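Local coordinates for Lin1944 protein (Listeria innocua, PDB 3D7L) that is of unknown function but belongs to the short-chain dehydrogenase/reductase family and is probably an oxidoreductase, at residues 37-41 / 52-56; 57-62 / 103-109; 85-90 / 130-135; 97-102 / 146-152; 110-116 / 152-158. One frame throughout, in Å; residues are numbered along the deposited sequence.

Contact 1: 37-41 / 52-56; sequences GDVTV and MYEQV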
# COMPACT_ATOMS: atom_id res chain seq x y z
N GLY D 37 -15.99 15.46 17.61
CA GLY D 37 -14.86 16.38 17.51
C GLY D 37 -15.16 17.87 17.39
O GLY D 37 -16.26 18.26 17.01
N ASP D 38 -14.16 18.69 17.71
CA ASP D 38 -14.19 20.14 17.42
C ASP D 38 -14.53 20.41 15.94
O ASP D 38 -15.19 21.38 15.62
CB ASP D 38 -12.83 20.79 17.74
CG ASP D 38 -12.43 20.65 19.21
OD1 ASP D 38 -13.29 20.91 20.09
OD2 ASP D 38 -11.26 20.28 19.49
N VAL D 39 -14.04 19.58 15.04
CA VAL D 39 -14.40 19.70 13.63
C VAL D 39 -14.72 18.29 13.20
O VAL D 39 -14.18 17.34 13.79
CB VAL D 39 -13.24 20.35 12.80
CG1 VAL D 39 -13.71 20.71 11.40
CG2 VAL D 39 -12.78 21.67 13.44
N THR D 40 -15.61 18.12 12.23
CA THR D 40 -15.88 16.77 11.74
C THR D 40 -15.38 16.58 10.30
O THR D 40 -15.16 17.55 9.59
CB THR D 40 -17.37 16.33 11.87
OG1 THR D 40 -18.22 17.22 11.12
CG2 THR D 40 -17.81 16.31 13.33
N VAL D 41 -15.21 15.32 9.91
CA VAL D 41 -14.63 14.96 8.61
C VAL D 41 -15.05 13.53 8.25
O VAL D 41 -15.07 12.64 9.10
CB VAL D 41 -13.06 15.18 8.57
CG1 VAL D 41 -12.32 14.25 9.53
CG2 VAL D 41 -12.50 15.05 7.13
N MSE D 52 -12.95 20.50 6.16
CA MSE D 52 -12.31 20.40 7.47
C MSE D 52 -11.10 21.33 7.56
O MSE D 52 -10.99 22.11 8.49
CB MSE D 52 -11.94 18.96 7.82
CG MSE D 52 -11.17 18.85 9.15
SE MSE D 52 -10.21 17.22 9.38
CE MSE D 52 -8.92 17.38 7.96
N TYR D 53 -10.22 21.26 6.57
CA TYR D 53 -9.00 22.07 6.57
C TYR D 53 -9.25 23.59 6.45
O TYR D 53 -8.47 24.38 7.01
CB TYR D 53 -8.02 21.59 5.48
CG TYR D 53 -7.24 20.34 5.84
CD1 TYR D 53 -6.58 20.21 7.08
CD2 TYR D 53 -7.14 19.28 4.93
CE1 TYR D 53 -5.86 19.05 7.40
CE2 TYR D 53 -6.42 18.12 5.24
CZ TYR D 53 -5.78 18.01 6.47
OH TYR D 53 -5.07 16.86 6.75
N GLU D 54 -10.30 24.00 5.73
CA GLU D 54 -10.73 25.41 5.70
C GLU D 54 -11.20 25.85 7.09
O GLU D 54 -10.82 26.92 7.57
CB GLU D 54 -11.89 25.65 4.73
CG GLU D 54 -11.63 25.36 3.26
CD GLU D 54 -12.92 25.39 2.41
OE1 GLU D 54 -13.08 24.55 1.47
OE2 GLU D 54 -13.80 26.24 2.70
N GLN D 55 -12.02 25.02 7.72
CA GLN D 55 -12.47 25.28 9.08
C GLN D 55 -11.29 25.43 10.05
O GLN D 55 -11.23 26.40 10.79
CB GLN D 55 -13.46 24.21 9.56
CG GLN D 55 -14.92 24.42 9.05
CD GLN D 55 -15.91 23.27 9.41
OE1 GLN D 55 -17.08 23.53 9.73
NE2 GLN D 55 -15.45 22.02 9.34
N VAL D 56 -10.34 24.49 9.99
CA VAL D 56 -9.24 24.41 10.96
C VAL D 56 -8.19 25.53 10.85
O VAL D 56 -7.64 25.94 11.86
CB VAL D 56 -8.52 23.03 10.89
CG1 VAL D 56 -7.29 23.03 11.76
CG2 VAL D 56 -9.46 21.93 11.33
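V41 and M52, a selenomethionine, meet just past the short edge strand 39-40, and the contacts that count here are apolar. SE of M52 lies 3.6 Å from V41 CB and a similar distance from V41 CG1. The first two torsions of M52 are extended (chi1 176°) and carry SE to the V41 branch point; the bend at chi3 (65°) then swings CE over the centre of the Y53 ring on the same helix. V39 divides its two methyls between neighbours: CG1 lies 3.9 Å from M52 CG, and CG2 is 3.9 Å from V56 CG2, the two valines crossing at a slant.

The polar edge is made by Q55. Its extended chain slides past V39 in the opposite direction and sets Q55 NE2 3.0 Å from V39 CG1. Backbone bonds from V39 to T31 and from V41 to G33 tie 37-41 to strand 28-33, while M52 and V56 also touch L7 of strand 5-9. Helix 46-56 thus covers the edge of a parallel sheet, a strand-helix packing of the Rossmann fold found in short-chain dehydrogenases.

Contact 2: 57-62 / 103-109; sequences GKVDAI and SLNDKGS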
# COMPACT_ATOMS: atom_id res chain seq x y z
N GLY D 57 -7.90 26.00 9.63
CA GLY D 57 -6.79 26.94 9.41
C GLY D 57 -5.40 26.31 9.60
O GLY D 57 -5.23 25.09 9.48
N LYS D 58 -4.41 27.14 9.92
CA LYS D 58 -3.02 26.67 10.04
C LYS D 58 -2.78 25.93 11.35
O LYS D 58 -3.18 26.41 12.42
CB LYS D 58 -2.02 27.84 9.90
CG LYS D 58 -1.76 28.27 8.45
CD LYS D 58 -0.72 27.36 7.81
CE LYS D 58 -0.21 27.89 6.47
NZ LYS D 58 0.94 27.08 5.93
N VAL D 59 -2.13 24.77 11.25
CA VAL D 59 -1.64 24.02 12.43
C VAL D 59 -0.16 23.62 12.33
O VAL D 59 0.49 23.79 11.29
CB VAL D 59 -2.55 22.79 12.77
CG1 VAL D 59 -3.92 23.27 13.18
CG2 VAL D 59 -2.63 21.81 11.61
N ASP D 60 0.36 23.11 13.44
CA ASP D 60 1.75 22.67 13.51
C ASP D 60 1.87 21.19 13.24
O ASP D 60 2.91 20.73 12.77
CB ASP D 60 2.34 23.00 14.87
CG ASP D 60 2.35 24.47 15.13
OD1 ASP D 60 1.57 24.92 16.00
OD2 ASP D 60 3.09 25.19 14.43
N ALA D 61 0.82 20.43 13.52
CA ALA D 61 0.87 18.97 13.32
C ALA D 61 -0.49 18.45 12.94
O ALA D 61 -1.50 18.91 13.47
CB ALA D 61 1.37 18.24 14.56
N ILE D 62 -0.51 17.46 12.05
CA ILE D 62 -1.71 16.75 11.68
C ILE D 62 -1.40 15.28 11.95
O ILE D 62 -0.41 14.72 11.45
CB ILE D 62 -2.08 16.97 10.18
CG1 ILE D 62 -2.45 18.44 9.92
CG2 ILE D 62 -3.22 16.00 9.76
CD1 ILE D 62 -2.56 18.78 8.44
N SER D 103 -2.07 23.39 4.99
CA SER D 103 -2.51 23.71 6.34
C SER D 103 -1.42 23.61 7.39
O SER D 103 -1.67 23.92 8.55
CB SER D 103 -3.68 22.82 6.75
OG SER D 103 -4.83 23.17 6.01
N LEU D 104 -0.23 23.16 7.01
CA LEU D 104 0.83 23.03 8.00
C LEU D 104 1.73 24.24 8.03
O LEU D 104 2.13 24.77 6.99
CB LEU D 104 1.68 21.78 7.77
CG LEU D 104 1.14 20.46 8.30
CD1 LEU D 104 2.18 19.42 8.00
CD2 LEU D 104 0.85 20.52 9.83
N ASN D 105 2.04 24.67 9.25
CA ASN D 105 3.04 25.68 9.47
C ASN D 105 4.43 25.15 9.05
O ASN D 105 4.66 23.93 8.96
CB ASN D 105 3.03 26.13 10.93
CG ASN D 105 1.85 27.05 11.26
OD1 ASN D 105 1.42 27.87 10.44
ND2 ASN D 105 1.33 26.92 12.48
N ASP D 106 5.36 26.08 8.79
CA ASP D 106 6.73 25.73 8.47
C ASP D 106 7.29 24.80 9.55
O ASP D 106 7.07 25.03 10.73
CB ASP D 106 7.58 27.00 8.37
CG ASP D 106 7.23 27.84 7.13
OD1 ASP D 106 7.77 28.96 7.01
OD2 ASP D 106 6.43 27.42 6.27
N LYS D 107 7.98 23.73 9.15
CA LYS D 107 8.57 22.76 10.09
C LYS D 107 7.52 21.89 10.81
O LYS D 107 7.83 21.24 11.79
CB LYS D 107 9.46 23.45 11.15
CG LYS D 107 10.41 24.54 10.62
CD LYS D 107 11.88 24.17 10.77
CE LYS D 107 12.38 23.40 9.54
NZ LYS D 107 13.45 22.39 9.87
N GLY D 108 6.28 21.92 10.32
CA GLY D 108 5.19 21.10 10.86
C GLY D 108 5.40 19.64 10.49
O GLY D 108 6.41 19.30 9.86
N SER D 109 4.49 18.76 10.90
CA SER D 109 4.60 17.32 10.60
C SER D 109 3.26 16.65 10.36
O SER D 109 2.24 17.13 10.87
CB SER D 109 5.30 16.59 11.75
OG SER D 109 4.46 16.53 12.89
O HOH W 1 -1.34 27.74 14.03
O HOH W 2 5.10 18.69 14.44
O HOH W 3 5.28 23.83 13.10
O HOH W 4 2.38 14.92 13.20
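V59 and L104 pair in parallel register, V59 N bonding to S103 O (2.9 Å) and N105 N to V59 O (2.7 Å); beyond a corner at D60 and the type II turn N105-G108, A61 pairs with S109 in the same sense, through S109 N to D60 O and I62 N to S109 O (3.0 Å).

Of the side chains, K58 bends at chi2 (-82°) and runs over N105, its CD 3.4 Å from N105 OD1, until NZ bonds to L104 O at 2.8 Å from well above the carbonyl plane. N105 turns its other amide atom to D60: ND2 gives a fairly straight bond (161°) to D60 OD2 at 3.1 Å, with OD2 close to the amide plane but approached from above the carboxylate plane. A water also donates to D60 OD2, and D60 OD1 takes the backbone N of K5, so the carboxylate is gripped at both oxygens. L104 CD2 lies against the D60 corner, 3.9 Å from I62 CG1 and near V59 CG2, with F110 and Y53 packed on I62. Neighbouring parallel strands 59-64 and 108-113, linked through helix 79-100, form a beta-alpha-beta unit of the Rossmann fold.

Contact 3: 85-90 / 130-135; sequences TISSKL and MANGAV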
# COMPACT_ATOMS: atom_id res chain seq x y z
N THR D 85 -11.57 -0.48 2.27
CA THR D 85 -10.22 -0.21 2.80
C THR D 85 -9.53 0.89 2.00
O THR D 85 -8.99 1.86 2.56
CB THR D 85 -9.35 -1.45 2.72
OG1 THR D 85 -10.05 -2.53 3.31
CG2 THR D 85 -7.99 -1.24 3.45
N ILE D 86 -9.57 0.73 0.67
CA ILE D 86 -8.93 1.66 -0.25
C ILE D 86 -9.39 3.09 -0.05
O ILE D 86 -8.56 4.01 -0.10
CB ILE D 86 -9.07 1.21 -1.72
CG1 ILE D 86 -8.23 -0.07 -1.95
CG2 ILE D 86 -8.61 2.32 -2.67
CD1 ILE D 86 -8.33 -0.66 -3.35
N SER D 87 -10.68 3.30 0.23
CA SER D 87 -11.18 4.67 0.43
C SER D 87 -10.91 5.23 1.81
O SER D 87 -10.93 6.44 1.99
CB SER D 87 -12.68 4.79 0.07
OG SER D 87 -13.48 4.24 1.11
N SER D 88 -10.63 4.36 2.79
CA SER D 88 -10.57 4.78 4.20
C SER D 88 -9.16 4.71 4.84
O SER D 88 -8.44 5.71 4.81
CB SER D 88 -11.61 4.03 5.03
OG SER D 88 -11.68 4.57 6.35
N LYS D 89 -8.78 3.57 5.42
CA LYS D 89 -7.47 3.45 6.05
C LYS D 89 -6.36 3.79 5.06
O LYS D 89 -5.37 4.40 5.46
CB LYS D 89 -7.25 2.04 6.63
CG LYS D 89 -5.89 1.81 7.32
CD LYS D 89 -5.83 2.49 8.68
CE LYS D 89 -4.52 2.21 9.42
NZ LYS D 89 -4.43 0.81 9.85
N LEU D 90 -6.52 3.40 3.80
CA LEU D 90 -5.51 3.66 2.77
C LEU D 90 -5.65 5.08 2.19
O LEU D 90 -4.85 5.97 2.50
CB LEU D 90 -5.56 2.62 1.65
CG LEU D 90 -4.37 2.56 0.67
CD1 LEU D 90 -4.31 1.17 -0.00
CD2 LEU D 90 -4.39 3.67 -0.38
N MSE D 130 -2.42 -4.61 3.26
CA MSE D 130 -2.34 -3.70 2.09
C MSE D 130 -2.32 -2.22 2.45
O MSE D 130 -1.42 -1.48 2.05
CB MSE D 130 -3.53 -3.98 1.15
CG MSE D 130 -3.55 -3.18 -0.16
SE MSE D 130 -5.35 -3.15 -1.00
CE MSE D 130 -6.33 -2.19 0.35
N ALA D 131 -3.35 -1.79 3.20
CA ALA D 131 -3.48 -0.40 3.62
C ALA D 131 -2.24 0.02 4.40
O ALA D 131 -1.68 1.08 4.13
CB ALA D 131 -4.72 -0.21 4.50
N ASN D 132 -1.83 -0.79 5.37
CA ASN D 132 -0.65 -0.46 6.19
C ASN D 132 0.65 -0.34 5.39
O ASN D 132 1.45 0.59 5.61
CB ASN D 132 -0.46 -1.45 7.34
CG ASN D 132 -1.61 -1.42 8.32
OD1 ASN D 132 -2.44 -0.49 8.30
ND2 ASN D 132 -1.73 -2.47 9.13
N GLY D 133 0.87 -1.29 4.48
CA GLY D 133 2.03 -1.25 3.60
C GLY D 133 2.01 -0.02 2.70
O GLY D 133 3.04 0.64 2.51
N ALA D 134 0.83 0.30 2.18
CA ALA D 134 0.65 1.42 1.29
C ALA D 134 1.01 2.73 1.99
O ALA D 134 1.73 3.58 1.46
CB ALA D 134 -0.76 1.47 0.80
N VAL D 135 0.49 2.89 3.20
CA VAL D 135 0.68 4.12 3.97
C VAL D 135 2.14 4.27 4.42
O VAL D 135 2.71 5.39 4.39
CB VAL D 135 -0.37 4.21 5.13
CG1 VAL D 135 -0.06 5.37 6.10
CG2 VAL D 135 -1.80 4.40 4.54
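K89 and A131 meet where helices 79-100 and 126-142 of the Rossmann-type fold cross at -55°, their local axes 9.3 Å apart. K89 leaves its helix with CG anti to the backbone N (chi1 180°). Its CB and CG pass over the A131 methyl, CG at 3.7 Å from A131 CB; the chain then bends at chi2 and chi4, bringing CE beside N132 OD1. At the tip, NZ also bonds to T114 O, so the ammonium ties both helices to the loop just after strand 108-113.

The same A131 methyl also meets T85 CG2 at 3.6 Å, and T85 CG2 is equally close to CE of M130, a selenomethionine. That CE is shared: the I86 side chain crosses M130 at about a right angle, with CG1 against CE, and L90 CD1 sits 3.9 Å from M130 CE. L90 CD1 reaches on to A134 CB at 3.7 Å, and V135 CG2 lies against K89 O. The second subunit packs directly on this seam, its I86, L90 and A134 meeting their counterparts here, so these helices belong to the dimer interface. K89 NZ donates to N132 OD1 at 2.8 Å, in the carbonyl plane and on a lone pair of the amide oxygen.

Contact 4: 97-102 / 146-152; sequences VLLGID and MPRGIRI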
# COMPACT_ATOMS: atom_id res chain seq x y z
N VAL D 97 -3.03 13.86 3.77
CA VAL D 97 -1.72 14.42 3.44
C VAL D 97 -1.80 15.24 2.15
O VAL D 97 -1.38 16.41 2.12
CB VAL D 97 -0.63 13.32 3.33
CG1 VAL D 97 0.64 13.88 2.77
CG2 VAL D 97 -0.41 12.65 4.68
N LEU D 98 -2.35 14.65 1.09
CA LEU D 98 -2.41 15.38 -0.19
C LEU D 98 -3.18 16.71 -0.08
O LEU D 98 -2.86 17.66 -0.78
CB LEU D 98 -3.01 14.52 -1.32
CG LEU D 98 -2.31 13.17 -1.56
CD1 LEU D 98 -2.99 12.46 -2.68
CD2 LEU D 98 -0.82 13.33 -1.85
N LEU D 99 -4.19 16.75 0.78
CA LEU D 99 -5.02 17.97 0.93
C LEU D 99 -4.61 18.90 2.10
O LEU D 99 -5.08 20.03 2.17
CB LEU D 99 -6.51 17.60 1.00
CG LEU D 99 -7.05 16.83 -0.22
CD1 LEU D 99 -8.37 16.13 0.07
CD2 LEU D 99 -7.15 17.69 -1.48
N GLY D 100 -3.72 18.42 2.97
CA GLY D 100 -3.33 19.12 4.19
C GLY D 100 -1.97 19.83 4.28
O GLY D 100 -1.72 20.54 5.25
N ILE D 101 -1.10 19.65 3.27
CA ILE D 101 0.23 20.29 3.29
C ILE D 101 0.13 21.81 3.45
O ILE D 101 0.90 22.43 4.20
CB ILE D 101 1.10 19.90 2.05
CG1 ILE D 101 1.34 18.39 2.01
CG2 ILE D 101 2.45 20.62 2.07
CD1 ILE D 101 1.80 17.86 0.63
N ASP D 102 -0.86 22.39 2.79
CA ASP D 102 -1.09 23.83 2.80
C ASP D 102 -1.61 24.32 4.16
O ASP D 102 -1.56 25.51 4.45
CB ASP D 102 -2.04 24.24 1.65
CG ASP D 102 -1.31 24.50 0.33
OD1 ASP D 102 -0.10 24.82 0.36
OD2 ASP D 102 -1.93 24.41 -0.76
N MSE D 146 8.70 17.00 0.91
CA MSE D 146 7.93 17.95 1.73
C MSE D 146 8.50 19.34 1.62
O MSE D 146 9.71 19.51 1.65
CB MSE D 146 7.84 17.47 3.18
CG MSE D 146 6.89 16.27 3.33
SE MSE D 146 4.98 16.80 3.16
CE MSE D 146 4.15 15.06 3.01
N PRO D 147 7.63 20.35 1.44
CA PRO D 147 8.10 21.74 1.41
C PRO D 147 8.23 22.31 2.81
O PRO D 147 7.66 21.74 3.75
CB PRO D 147 6.99 22.47 0.65
CG PRO D 147 5.73 21.67 0.92
CD PRO D 147 6.16 20.25 1.26
N ARG D 148 8.99 23.41 2.94
CA ARG D 148 9.03 24.22 4.17
C ARG D 148 9.40 23.46 5.48
O ARG D 148 8.98 23.84 6.59
CB ARG D 148 7.71 25.00 4.32
CG ARG D 148 7.34 25.83 3.08
CD ARG D 148 6.01 26.55 3.25
NE ARG D 148 4.81 25.69 3.19
CZ ARG D 148 4.11 25.32 4.26
NH1 ARG D 148 3.02 24.58 4.11
NH2 ARG D 148 4.49 25.70 5.50
N GLY D 149 10.20 22.42 5.34
CA GLY D 149 10.78 21.66 6.47
C GLY D 149 9.80 20.70 7.13
O GLY D 149 10.07 20.17 8.21
N ILE D 150 8.68 20.46 6.47
CA ILE D 150 7.64 19.61 6.98
C ILE D 150 8.09 18.15 7.06
O ILE D 150 8.79 17.66 6.17
CB ILE D 150 6.36 19.76 6.15
CG1 ILE D 150 5.67 21.10 6.48
CG2 ILE D 150 5.41 18.61 6.41
CD1 ILE D 150 4.81 21.68 5.34
N ARG D 151 7.73 17.47 8.16
CA ARG D 151 8.11 16.06 8.36
C ARG D 151 6.91 15.14 8.28
O ARG D 151 5.76 15.58 8.46
CB ARG D 151 8.83 15.88 9.71
CG ARG D 151 10.02 16.87 9.92
CD ARG D 151 10.64 16.73 11.33
NE ARG D 151 9.71 17.21 12.34
CZ ARG D 151 8.97 16.45 13.15
NH1 ARG D 151 9.07 15.13 13.15
NH2 ARG D 151 8.16 17.03 14.01
N ILE D 152 7.17 13.87 7.97
CA ILE D 152 6.08 12.87 7.94
C ILE D 152 6.59 11.50 8.38
O ILE D 152 7.56 10.97 7.82
CB ILE D 152 5.37 12.81 6.53
CG1 ILE D 152 4.34 11.67 6.50
CG2 ILE D 152 6.42 12.60 5.38
CD1 ILE D 152 3.31 11.81 5.36
O HOH W 5 2.56 24.30 1.26
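I101 stands across the ring of P147 at about a right angle, with its CG2 methyl 3.6 Å from P147 CG and only slightly farther from P147 CD. CG2 is the branch anti to the backbone N; CG1, set beside that N (chi1 -61°), goes instead to the selenomethionine M146 and crosses it at a slant, 4.1 Å from M146 SE. The M146 chain bends at chi2 (-73°), then runs on to place CE 3.7 Å from V97 CG1, where the two side chains cross nearly perpendicular. The second V97 methyl, CG2, meets I152 CD1 tip to tip at 3.9 Å.

These side chains pack helix 79-100, which runs on into a 3-10 segment at 101-102, against the type I' turn P147-I150 that leads into strand 151-157, both being parts of the Rossmann fold. V97 and I101 also rest on F110 of strand 108-113, so the helix end is packed on two adjacent strands. M146 and P147 touch L74 and T75 of the second subunit, which brings the dimer partner to this margin.

R148 turns its guanidinium edge toward the helix end. NH1 is 3.0 Å from I101 O, which lies in the guanidinium plane. Also at that edge is a water that accepts from NH1 and donates to D102 OD1 (2.9 Å), bridging an arginine and an aspartate whose charged atoms do not touch. The I150 CD1 methyl covers one guanidinium face, 3.5 Å above the plane and offset toward its rim. NH2 makes a salt bridge to D106 and a hydrogen bond to L104 O, which would fix the rotation of the whole group.

Contact 5: 110-116 / 152-158; sequences FTLTTGI and INTVSPN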
# COMPACT_ATOMS: atom_id res chain seq x y z
N PHE D 110 3.27 15.55 9.60
CA PHE D 110 2.16 14.58 9.52
C PHE D 110 2.54 13.31 10.30
O PHE D 110 3.67 12.86 10.22
CB PHE D 110 1.89 14.15 8.07
CG PHE D 110 1.31 15.21 7.21
CD1 PHE D 110 -0.05 15.47 7.22
CD2 PHE D 110 2.12 15.94 6.34
CE1 PHE D 110 -0.61 16.45 6.40
CE2 PHE D 110 1.56 16.93 5.50
CZ PHE D 110 0.19 17.15 5.54
N THR D 111 1.59 12.72 11.02
CA THR D 111 1.79 11.37 11.57
C THR D 111 0.61 10.49 11.17
O THR D 111 -0.53 10.85 11.44
CB THR D 111 1.95 11.37 13.08
OG1 THR D 111 2.89 12.36 13.45
CG2 THR D 111 2.39 10.01 13.58
N LEU D 112 0.89 9.35 10.54
CA LEU D 112 -0.17 8.47 10.04
C LEU D 112 -0.16 7.12 10.76
O LEU D 112 0.87 6.72 11.27
CB LEU D 112 -0.00 8.27 8.53
CG LEU D 112 -0.66 9.20 7.52
CD1 LEU D 112 -1.02 10.64 8.00
CD2 LEU D 112 0.11 9.21 6.16
N THR D 113 -1.29 6.41 10.80
CA THR D 113 -1.29 5.13 11.54
C THR D 113 -1.26 3.93 10.59
O THR D 113 -2.00 3.92 9.62
CB THR D 113 -2.49 5.00 12.52
OG1 THR D 113 -2.48 6.09 13.45
CG2 THR D 113 -2.43 3.68 13.29
N THR D 114 -0.40 2.95 10.87
CA THR D 114 -0.36 1.72 10.09
C THR D 114 -0.79 0.53 11.00
O THR D 114 -1.90 0.54 11.54
CB THR D 114 1.03 1.52 9.43
OG1 THR D 114 2.04 1.64 10.42
CG2 THR D 114 1.31 2.60 8.36
N GLY D 115 0.08 -0.46 11.19
CA GLY D 115 -0.25 -1.61 12.03
C GLY D 115 0.57 -2.85 11.75
O GLY D 115 1.03 -3.08 10.61
N ILE D 116 0.76 -3.66 12.79
CA ILE D 116 1.54 -4.89 12.73
C ILE D 116 1.03 -5.89 11.66
O ILE D 116 1.76 -6.77 11.25
CB ILE D 116 1.59 -5.60 14.12
CG1 ILE D 116 2.80 -6.56 14.22
CG2 ILE D 116 0.25 -6.24 14.43
CD1 ILE D 116 3.00 -7.19 15.56
N ILE D 152 7.17 13.87 7.97
CA ILE D 152 6.08 12.87 7.94
C ILE D 152 6.59 11.50 8.38
O ILE D 152 7.56 10.97 7.82
CB ILE D 152 5.37 12.81 6.53
CG1 ILE D 152 4.34 11.67 6.50
CG2 ILE D 152 6.42 12.60 5.38
CD1 ILE D 152 3.31 11.81 5.36
N ASN D 153 5.93 10.94 9.40
CA ASN D 153 6.27 9.60 9.90
C ASN D 153 5.01 8.74 10.04
O ASN D 153 3.91 9.25 9.97
CB ASN D 153 6.94 9.68 11.28
CG ASN D 153 8.20 10.52 11.27
OD1 ASN D 153 9.18 10.18 10.61
ND2 ASN D 153 8.20 11.62 12.05
N THR D 154 5.19 7.44 10.25
CA THR D 154 4.06 6.58 10.56
C THR D 154 4.30 5.87 11.88
O THR D 154 5.45 5.65 12.29
CB THR D 154 3.76 5.53 9.45
OG1 THR D 154 4.93 4.76 9.17
CG2 THR D 154 3.31 6.22 8.18
N VAL D 155 3.21 5.54 12.56
CA VAL D 155 3.26 4.75 13.78
C VAL D 155 2.54 3.43 13.50
O VAL D 155 1.42 3.43 12.97
CB VAL D 155 2.69 5.50 14.98
CG1 VAL D 155 2.61 4.58 16.24
CG2 VAL D 155 3.54 6.77 15.27
N SER D 156 3.21 2.32 13.79
CA SER D 156 2.66 0.98 13.51
C SER D 156 2.47 0.20 14.81
O SER D 156 3.43 -0.31 15.39
CB SER D 156 3.54 0.20 12.55
OG SER D 156 2.93 -1.05 12.23
N PRO D 157 1.23 0.15 15.29
CA PRO D 157 1.02 -0.55 16.55
C PRO D 157 0.72 -2.03 16.39
O PRO D 157 0.17 -2.47 15.36
CB PRO D 157 -0.22 0.16 17.14
CG PRO D 157 -0.72 1.10 16.04
CD PRO D 157 -0.01 0.77 14.79
N ASN D 158 1.06 -2.77 17.44
CA ASN D 158 0.56 -4.12 17.65
C ASN D 158 -0.88 -4.00 18.14
O ASN D 158 -1.37 -2.88 18.41
CB ASN D 158 1.44 -4.80 18.70
CG ASN D 158 1.38 -6.31 18.66
OD1 ASN D 158 0.43 -6.89 18.12
ND2 ASN D 158 2.42 -6.96 19.21
O HOH W 6 4.49 2.17 9.22
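The F110 ring is met obliquely by I152 CD1, and it is F110 CB that packs on I152 CG1 (3.8 Å); the ring itself leads away toward V97 and I101. A second flat group, the N158 amide, runs alongside I116, pointing the same way, with its CG 3.6 Å from I116 CD1. Its ND2 bonds to Y202 O.

Between these ends two parallel strands pair from F110/I152 to T113/V155. N153 N donates to F110 O, L112 N to N153 O, and V155 N to L112 O, the last at 2.9 Å and nearly along the C=O axis. T114 N continues to V155 O (2.8 Å, 175°). Past the strand end, I116 N donates to P157 O from above its carbonyl plane. On one face T111 CG2 meets V155 CG2 at 3.8 Å. Beyond strand 108-113, the T114 and T154 side chains cross at about a right angle, and a water joins their hydroxyls, 2.8 Å from T114 OG1 and 2.6 Å from T154 OG1.

Helix 126-142 links these strands in a beta-alpha-beta unit and covers L112, T114 and T154; helix 179-191 lies over T111, T113 and V155, while strands 59-64 and 198-201 flank the pair.

How the contacts relate
Four of the contacts reach one parallel sheet, ordered 39-40, 28-33, 5-9, 59-64, 108-113, 151-157, 198-201. Contact 1 lies at its first edge, contact 2 joins 59-64 to 108-113, and contact 5 joins 108-113 to 151-157; centres of contacts 1 and 5 are 22 Å apart. Contacts 3 and 4 both use helix 79-100, with centres 19 Å apart, and both touch the second subunit. Contact 1 closes before the others open, whereas contacts 3 and 4 cross each other and contact 5 along the chain. Contacts 2 and 4, 8 Å apart between centres, are joined by the D106-R148 salt bridge. Successive crossovers thus build both the sheet and the dimer-facing helices.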